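PDB 3TVJ: protease inhibitor SGPI-2 from Schistocerca gregaria, which inhibits serine endopeptidases, being active in vitro against alpha-chymotrypsin and pancreatic elastase. Local coordinates for residues C[12-16]-C[17-21]. The protein carries 5 engineered substitutions. Residues are numbered along the deposited sequence; the frame is centred on the assembly and turned at random. Where two conformers were deposited one is given.
Sequences TFKDK and CNTCR
The first beta hairpin of the pacifastin fold pairs strand 12-15 with strand 18-21 through a type II' turn from D15 to N18, setting F13 against C20. F13 N donates a hydrogen bond to C20 O at 2.8 Å, and C20 N returns one to F13 O almost in line with the carbonyl. At the turn D15 N bonds to N18 O, and N18 N answers from above the plane of the D15 carbonyl, 3.0 Å from D15 O, although its N-H still points well at the oxygen. A water also donates to D15 O and accepts from N18 ND2, 2.9 Å away, while a weaker bond ties it to D15 OD1.

On the face carrying F13, D15, N18 and C20, the F13 ring lies against C20 of the paired strand because CG sits between the backbone N and the carbonyl carbon (chi1 70°). C20 CB makes a CH-pi contact 3.8 Å from the centroid of the F13 ring, over the face but offset toward the rim, and SG stands obliquely to the ring. D15 CB then meets C20 SG at 3.5 Å, and that sulfur is bonded to C31. With an alanine at F13, C20 CB would probably lose the ring face it packs on, opening a gap beside the C20-C31 disulfide.

On the face of T12, K14, T19 and R21, the methyls T12 CG2 and T19 CG2 press together at a tight 3.4 Å, while the bent chain of K14 brings CD to T19 OG1. R21 NH1 hydrogen-bonds to the chain of another protein. Back on the face of F13 and C20, N18 uses OD1 for T32 OG1 and ND2 for O of L34, an engineered residue at the reactive bond, so the buried amide is satisfied by protein and water together, which is likely to fix its rotation and link the hairpin to the inhibitory loop.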
loop_
_atom_site.group_PDB
_atom_site.type_symbol
_atom_site.label_atom_id
_atom_site.label_comp_id
_atom_site.label_asym_id
_atom_site.label_seq_id
_atom_site.Cartn_x
_atom_site.Cartn_y
_atom_site.Cartn_z
ATOM N N THR C 12 -16.487 17.118 -13.529
ATOM C CA THR C 12 -16.229 16.119 -12.524
ATOM C C THR C 12 -17.509 16.068 -11.709
ATOM O O THR C 12 -18.072 17.125 -11.360
ATOM C CB THR C 12 -15.046 16.504 -11.635
ATOM O OG1 THR C 12 -13.846 16.511 -12.423
ATOM C CG2 THR C 12 -14.931 15.553 -10.494
ATOM N N PHE C 13 -18.039 14.867 -11.523
ATOM C CA PHE C 13 -19.306 14.700 -10.852
ATOM C C PHE C 13 -19.304 13.396 -10.062
ATOM O O PHE C 13 -18.442 12.590 -10.242
ATOM C CB PHE C 13 -20.421 14.719 -11.899
ATOM C CG PHE C 13 -20.451 13.508 -12.789
ATOM C CD1 PHE C 13 -21.269 12.409 -12.455
ATOM C CD2 PHE C 13 -19.649 13.426 -13.921
ATOM C CE1 PHE C 13 -21.325 11.253 -13.245
ATOM C CE2 PHE C 13 -19.677 12.269 -14.739
ATOM C CZ PHE C 13 -20.520 11.187 -14.422
ATOM N N LYS C 14 -20.215 13.254 -9.105
ATOM C CA LYS C 14 -20.317 12.050 -8.316
ATOM C C LYS C 14 -21.364 11.100 -8.907
ATOM O O LYS C 14 -22.487 11.467 -9.256
ATOM C CB LYS C 14 -20.728 12.398 -6.876
ATOM C CG LYS C 14 -19.681 13.174 -6.127
ATOM C CD LYS C 14 -18.410 12.373 -5.777
ATOM C CE LYS C 14 -18.599 11.172 -4.712
ATOM N NZ LYS C 14 -19.332 11.498 -3.408
ATOM N N ASP C 15 -20.952 9.857 -8.988
ATOM C CA ASP C 15 -21.774 8.706 -9.300
ATOM C C ASP C 15 -21.776 7.905 -7.989
ATOM O O ASP C 15 -20.959 7.053 -7.748
ATOM C CB ASP C 15 -21.154 7.962 -10.509
ATOM C CG ASP C 15 -21.954 6.729 -10.956
ATOM O OD1 ASP C 15 -21.346 5.675 -11.277
ATOM O OD2 ASP C 15 -23.161 6.770 -10.910
ATOM N N LYS C 16 -22.815 8.167 -7.225
ATOM C CA LYS C 16 -22.923 7.691 -5.849
ATOM C C LYS C 16 -21.602 7.974 -5.135
ATOM O O LYS C 16 -21.233 9.131 -4.961
ATOM C CB LYS C 16 -23.408 6.221 -5.766
ATOM C CG LYS C 16 -24.963 6.087 -5.612
ATOM C CD LYS C 16 -25.402 4.607 -5.369
ATOM C CE LYS C 16 -26.864 4.372 -5.567
ATOM N NZ LYS C 16 -27.558 3.269 -4.750
ATOM N N CYS C 17 -20.848 6.931 -4.786
ATOM C CA CYS C 17 -19.626 7.122 -3.990
ATOM C C CYS C 17 -18.378 7.352 -4.795
ATOM O O CYS C 17 -17.337 7.649 -4.226
ATOM C CB CYS C 17 -19.384 5.916 -3.098
ATOM S SG CYS C 17 -18.727 4.430 -3.912
ATOM N N ASN C 18 -18.484 7.241 -6.124
ATOM C CA ASN C 18 -17.357 7.423 -6.994
ATOM C C ASN C 18 -17.334 8.819 -7.630
ATOM O O ASN C 18 -18.375 9.498 -7.731
ATOM C CB ASN C 18 -17.345 6.361 -8.099
ATOM C CG ASN C 18 -16.758 5.032 -7.625
ATOM O OD1 ASN C 18 -15.602 5.002 -7.108
ATOM N ND2 ASN C 18 -17.596 3.944 -7.648
ATOM N N THR C 19 -16.124 9.240 -7.964
ATOM C CA THR C 19 -15.877 10.473 -8.688
ATOM C C THR C 19 -15.598 10.135 -10.126
ATOM O O THR C 19 -14.803 9.248 -10.446
ATOM C CB THR C 19 -14.725 11.263 -8.063
ATOM O OG1 THR C 19 -15.057 11.482 -6.649
ATOM C CG2 THR C 19 -14.560 12.601 -8.794
ATOM N N CYS C 20 -16.218 10.865 -10.993
ATOM C CA CYS C 20 -16.152 10.633 -12.444
ATOM C C CYS C 20 -15.889 11.929 -13.164
ATOM O O CYS C 20 -16.279 13.005 -12.696
ATOM C CB CYS C 20 -17.470 10.045 -13.006
ATOM S SG CYS C 20 -18.093 8.536 -12.191
ATOM N N ARG C 21 -15.357 11.835 -14.393
ATOM C CA ARG C 21 -15.262 12.935 -15.310
ATOM C C ARG C 21 -16.115 12.545 -16.504
ATOM O O ARG C 21 -16.034 11.416 -17.025
ATOM C CB ARG C 21 -13.843 13.149 -15.825
ATOM C CG ARG C 21 -12.890 13.694 -14.817
ATOM C CD ARG C 21 -11.655 14.440 -15.493
ATOM N NE ARG C 21 -12.083 15.639 -16.249
ATOM C CZ ARG C 21 -11.524 16.087 -17.394
ATOM N NH1 ARG C 21 -10.442 15.515 -17.943
ATOM N NH2 ARG C 21 -12.034 17.147 -17.999
HETATM O O HOH W 1 -20.340 4.465 -8.525
#